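Local coordinates for sulfoquinovosidase (Escherichia coli, PDB 5AEG), which hydrolyses sulfoquinovosyl diacylglycerides and simple sulfoquinovosides such as sulfoquinovosyl glycerol, releasing the sulfosugar sulfoquinovose for breakdown by sulfoglycolysis, at residues G156-T161 against S478-L483; R142-P147 against G175-T180. All coordinates share one frame; numbering follows the deposited sequence.

Contact 1 (G156-T161 against S478-L483); sequences GRNKQT and SLDDGL. With CA (calcium ion), chain D.
Asp-481 joins Gly-156 and a calcium ion at this buried seam between the N-terminal galactose mutarotase-like domain and the TIM-barrel domain of a family 31 glycoside hydrolase. Both its oxygens bind the metal, OD1 at 2.4 Å and OD2 at 2.6 Å. OD2 also accepts the backbone N-H of Gly-156 at 2.8 Å on its anti lone pair, so one carboxylate links metal and partner loop. Gln-153, Gly-154 and the carbonyl oxygen of Asp-472, the inferred proton donor, complete the protein ligands, which therefore come from both domains.

The side chain of Arg-157 crosses that of Asp-481 at about a right angle. Its CD packs 3.6 Å from CG of Asp-481, and the bend at chi3 (71°) turns the guanidinium across the 478-483 loop, where NH1 meets Asp-480 O at 2.9 Å in the carbonyl plane, on a lone pair. Asn-158 ND2 gives Asp-480 OD2 a nearly straight bond of 2.8 Å (177°); ND2 has OD2 in the plane of its amide, while OD2 is approached from above the carboxylate plane.

Further out, Arg-157 NE is held by the carbonyl of Gln-153, which helps fix the group's rotation. Asp-480 OD1 bonds to Ser-137, and Ser-478 OG, itself paired with Asp-476, accepts from Asp-481 N in an ST motif. The amide of Asn-158 is steadied by an Asx turn, its OD1 receiving Gln-160 N.

Contact 2 (R142-P147 against G175-T180); sequences RGKPFP and GDYYWT
A contact of aromatic rings with proline and lysine side chains, near the surface and with one hydrogen bond, packs strand 145-148 of the galactose mutarotase-like domain against the loop that follows helix 162-169. Its central group is the ring of Tyr-177, which reaches the strand with its hydroxyl foremost: OH donates to Pro-145 O at 2.6 Å, in the carbonyl plane.

Three different surfaces of this ring are used. Lys-144, its chain bent at chi2 and chi3, lays CE over one face, 3.9 Å from the centroid, and brings NZ into an off-centre cation-pi position 4.5 Å from it. The opposite face is covered by CD2 of the neighbouring Tyr-178. The ring turns an edge toward the face of Phe-146 in an offset edge-to-face pair, with planes at 89° and centroids 5.6 Å apart.

Tyr-178 takes the next place along the strand. Its CG lies between the backbone N and the carbonyl carbon (chi1 61°), setting the ring across Pro-147, whose CD sits over one face in a CH-pi contact, 3.8 Å from the centroid; CD1 of Trp-179 lies on the other.

An alanine in place of Tyr-177 would probably leave Pro-145 O without its donor and Lys-144 free to swing, and open a gap beside Phe-146.

The chemistry is thus mixed: proline and lysine CH groups meet electron-rich ring faces, and a single phenolic O-H pairs with the strand's carbonyl, so that a directional bond adds to the fit of the packed surfaces.

In the fold
From the N terminus the chain passes through the earlier strands of the N-terminal domain before it reaches strand 145-148, then the loop 156-161, helix 162-169 and the loop 175-180, and, well into the TIM barrel, 478-483. Contact 2 closes a short loop of 27 intervening residues inside the galactose mutarotase-like domain, whereas contact 1 closes a span of 316 and joins that domain to the barrel. The two closures cross, because 156-161 lies between the segments of contact 2 while its partner 478-483 lies beyond both. They also touch: Lys-159 NZ probably bonds to Gly-175 O, and Arg-157 NH2 bonds to Trp-179 O and, weakly, to Tyr-177 O. The loop 175-180 thus links the strand to the calcium-bearing domain interface.

Contact 1 (G156-T161 against S478-L483)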
# COMPACT_ATOMS: atom_id res chain seq x y z
N GLY A 156 -12.71 3.97 10.53
CA GLY A 156 -12.43 4.05 11.97
C GLY A 156 -11.31 3.12 12.44
O GLY A 156 -10.37 3.55 13.09
N ARG A 157 -11.45 1.82 12.18
CA ARG A 157 -10.37 0.81 12.41
C ARG A 157 -10.00 0.55 13.86
O ARG A 157 -8.94 -0.01 14.13
CB ARG A 157 -9.15 1.17 11.59
CG ARG A 157 -9.44 1.36 10.10
CD ARG A 157 -8.26 1.75 9.22
NE ARG A 157 -7.35 0.53 9.11
CZ ARG A 157 -6.34 0.29 9.91
NH1 ARG A 157 -5.98 1.17 10.80
NH2 ARG A 157 -5.62 -0.84 9.82
N ASN A 158 -10.82 0.97 14.83
CA ASN A 158 -10.44 0.83 16.26
C ASN A 158 -11.72 0.56 17.03
O ASN A 158 -12.61 1.43 17.06
CB ASN A 158 -9.68 2.08 16.75
CG ASN A 158 -9.21 1.97 18.17
OD1 ASN A 158 -9.91 1.45 19.05
ND2 ASN A 158 -8.04 2.49 18.44
N LYS A 159 -11.84 -0.64 17.61
CA LYS A 159 -13.16 -1.00 18.25
C LYS A 159 -13.60 -0.04 19.39
O LYS A 159 -14.76 0.02 19.69
CB LYS A 159 -13.22 -2.46 18.76
CG LYS A 159 -13.01 -3.47 17.65
CD LYS A 159 -13.78 -3.25 16.37
CE LYS A 159 -13.77 -4.47 15.52
NZ LYS A 159 -14.37 -4.26 14.19
N GLN A 160 -12.67 0.73 19.94
CA GLN A 160 -12.96 1.73 20.92
C GLN A 160 -13.22 3.11 20.41
O GLN A 160 -13.32 4.00 21.21
CB GLN A 160 -11.85 1.73 21.98
CG GLN A 160 -11.76 0.31 22.52
CD GLN A 160 -11.19 0.30 23.88
OE1 GLN A 160 -11.85 -0.08 24.83
NE2 GLN A 160 -9.97 0.78 24.00
N THR A 161 -13.39 3.32 19.11
CA THR A 161 -13.80 4.65 18.65
C THR A 161 -15.18 4.58 18.07
O THR A 161 -15.63 3.56 17.52
CB THR A 161 -12.79 5.29 17.65
OG1 THR A 161 -12.81 4.59 16.41
CG2 THR A 161 -11.46 5.31 18.23
N SER A 478 -8.09 11.04 13.64
CA SER A 478 -7.83 9.81 14.48
C SER A 478 -6.45 9.27 14.19
O SER A 478 -5.92 9.40 13.05
CB SER A 478 -8.88 8.75 14.24
OG SER A 478 -8.91 8.36 12.89
N LEU A 479 -5.90 8.53 15.15
CA LEU A 479 -4.67 7.80 14.93
C LEU A 479 -4.84 6.67 13.94
O LEU A 479 -3.98 6.47 13.07
CB LEU A 479 -4.15 7.24 16.26
CG LEU A 479 -3.60 8.25 17.24
CD1 LEU A 479 -3.10 7.57 18.52
CD2 LEU A 479 -2.42 8.94 16.56
N ASP A 480 -5.90 5.91 14.00
CA ASP A 480 -6.02 4.68 13.20
C ASP A 480 -6.64 4.87 11.81
O ASP A 480 -6.50 3.98 10.97
CB ASP A 480 -6.84 3.63 13.96
CG ASP A 480 -6.16 3.23 15.26
OD1 ASP A 480 -5.20 2.50 15.19
OD2 ASP A 480 -6.59 3.67 16.32
N ASP A 481 -7.29 5.99 11.57
CA ASP A 481 -7.83 6.23 10.26
C ASP A 481 -7.81 7.63 9.79
O ASP A 481 -8.43 8.00 8.78
CB ASP A 481 -9.24 5.58 10.18
CG ASP A 481 -9.60 5.06 8.79
OD1 ASP A 481 -8.85 5.05 7.78
OD2 ASP A 481 -10.77 4.60 8.62
N GLY A 482 -6.99 8.47 10.42
CA GLY A 482 -6.95 9.89 10.02
C GLY A 482 -5.62 10.20 9.39
O GLY A 482 -4.88 9.30 8.90
N LEU A 483 -5.29 11.47 9.32
CA LEU A 483 -4.01 11.91 8.77
C LEU A 483 -2.79 11.08 9.26
O LEU A 483 -1.96 10.69 8.45
CB LEU A 483 -3.81 13.44 9.01
CG LEU A 483 -2.66 14.17 8.33
CD1 LEU A 483 -3.00 15.68 8.41
CD2 LEU A 483 -1.32 13.97 9.04
CA CA D . -10.32 3.96 6.18
O HOH W 1 -7.14 -0.23 16.00
O HOH W 2 -12.04 5.63 6.11

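Contact 2 (R142-P147 against G175-T180)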
# COMPACT_ATOMS: atom_id res chain seq x y z
N ARG A 142 5.93 -5.93 16.24
CA ARG A 142 6.15 -6.82 17.43
C ARG A 142 5.17 -6.67 18.54
O ARG A 142 4.79 -5.59 18.89
CB ARG A 142 7.61 -6.68 17.96
CG ARG A 142 8.05 -7.94 18.73
CD ARG A 142 8.51 -9.03 17.78
NE ARG A 142 8.69 -10.32 18.41
CZ ARG A 142 9.78 -10.66 19.10
NH1 ARG A 142 10.77 -9.77 19.26
NH2 ARG A 142 9.89 -11.89 19.60
N GLY A 143 4.70 -7.80 19.08
CA GLY A 143 3.69 -7.75 20.10
C GLY A 143 2.29 -8.15 19.62
O GLY A 143 1.44 -8.39 20.44
N LYS A 144 2.07 -8.29 18.32
CA LYS A 144 0.72 -8.51 17.82
C LYS A 144 0.71 -9.49 16.68
O LYS A 144 1.73 -9.63 15.94
CB LYS A 144 0.15 -7.19 17.24
CG LYS A 144 -0.03 -6.04 18.22
CD LYS A 144 -1.21 -6.33 19.13
CE LYS A 144 -2.46 -5.54 18.74
NZ LYS A 144 -3.51 -5.67 19.81
N PRO A 145 -0.47 -10.09 16.42
CA PRO A 145 -0.69 -10.88 15.25
C PRO A 145 -1.33 -10.10 14.11
O PRO A 145 -2.12 -9.18 14.34
CB PRO A 145 -1.61 -12.02 15.78
CG PRO A 145 -2.51 -11.27 16.78
CD PRO A 145 -1.56 -10.28 17.41
N PHE A 146 -0.97 -10.48 12.91
CA PHE A 146 -1.46 -9.85 11.67
C PHE A 146 -1.97 -10.88 10.70
O PHE A 146 -1.21 -11.47 9.89
CB PHE A 146 -0.42 -8.94 11.02
CG PHE A 146 -0.06 -7.76 11.90
CD1 PHE A 146 0.87 -7.95 12.92
CD2 PHE A 146 -0.66 -6.52 11.73
CE1 PHE A 146 1.19 -6.92 13.77
CE2 PHE A 146 -0.37 -5.49 12.62
CZ PHE A 146 0.53 -5.70 13.66
N PRO A 147 -3.29 -11.07 10.72
CA PRO A 147 -3.89 -11.70 9.56
C PRO A 147 -3.55 -10.91 8.28
O PRO A 147 -3.61 -9.64 8.26
CB PRO A 147 -5.41 -11.57 9.85
CG PRO A 147 -5.47 -11.54 11.36
CD PRO A 147 -4.30 -10.62 11.67
N GLY A 175 -13.79 -2.32 10.65
CA GLY A 175 -12.44 -2.89 10.59
C GLY A 175 -11.73 -2.92 11.90
O GLY A 175 -12.31 -2.75 12.99
N ASP A 176 -10.43 -3.20 11.81
CA ASP A 176 -9.57 -3.32 12.95
C ASP A 176 -8.12 -2.97 12.54
O ASP A 176 -7.84 -2.68 11.38
CB ASP A 176 -9.69 -4.72 13.56
CG ASP A 176 -9.46 -4.74 15.06
OD1 ASP A 176 -8.93 -3.81 15.67
OD2 ASP A 176 -9.84 -5.76 15.63
N TYR A 177 -7.22 -3.03 13.50
CA TYR A 177 -5.88 -2.48 13.41
C TYR A 177 -5.03 -3.05 12.27
O TYR A 177 -4.15 -2.38 11.79
CB TYR A 177 -5.12 -2.66 14.76
CG TYR A 177 -4.79 -4.08 15.09
CD1 TYR A 177 -3.65 -4.71 14.56
CD2 TYR A 177 -5.66 -4.84 15.88
CE1 TYR A 177 -3.30 -6.02 14.89
CE2 TYR A 177 -5.33 -6.15 16.24
CZ TYR A 177 -4.16 -6.74 15.72
OH TYR A 177 -3.84 -8.07 15.98
N TYR A 178 -5.36 -4.26 11.84
CA TYR A 178 -4.62 -5.01 10.82
C TYR A 178 -5.31 -4.96 9.49
O TYR A 178 -4.74 -5.43 8.52
CB TYR A 178 -4.42 -6.52 11.22
CG TYR A 178 -5.68 -7.25 11.40
CD1 TYR A 178 -6.30 -7.87 10.33
CD2 TYR A 178 -6.29 -7.31 12.64
CE1 TYR A 178 -7.50 -8.53 10.51
CE2 TYR A 178 -7.49 -7.95 12.80
CZ TYR A 178 -8.08 -8.56 11.73
OH TYR A 178 -9.27 -9.24 11.93
N TRP A 179 -6.49 -4.35 9.37
CA TRP A 179 -7.14 -4.36 8.10
C TRP A 179 -6.36 -3.52 7.05
O TRP A 179 -5.89 -2.44 7.36
CB TRP A 179 -8.59 -3.86 8.21
CG TRP A 179 -9.53 -4.83 8.78
CD1 TRP A 179 -9.29 -5.76 9.70
CD2 TRP A 179 -10.91 -4.95 8.41
NE1 TRP A 179 -10.45 -6.46 9.96
CE2 TRP A 179 -11.45 -6.01 9.14
CE3 TRP A 179 -11.73 -4.23 7.57
CZ2 TRP A 179 -12.78 -6.38 9.03
CZ3 TRP A 179 -13.08 -4.63 7.41
CH2 TRP A 179 -13.59 -5.67 8.16
N THR A 180 -6.28 -4.01 5.84
CA THR A 180 -5.64 -3.31 4.75
C THR A 180 -5.92 -3.93 3.41
O THR A 180 -6.12 -5.16 3.28
CB THR A 180 -4.07 -3.32 5.00
OG1 THR A 180 -3.37 -2.74 3.91
CG2 THR A 180 -3.53 -4.70 5.27
O HOH W 3 -2.54 -7.10 8.13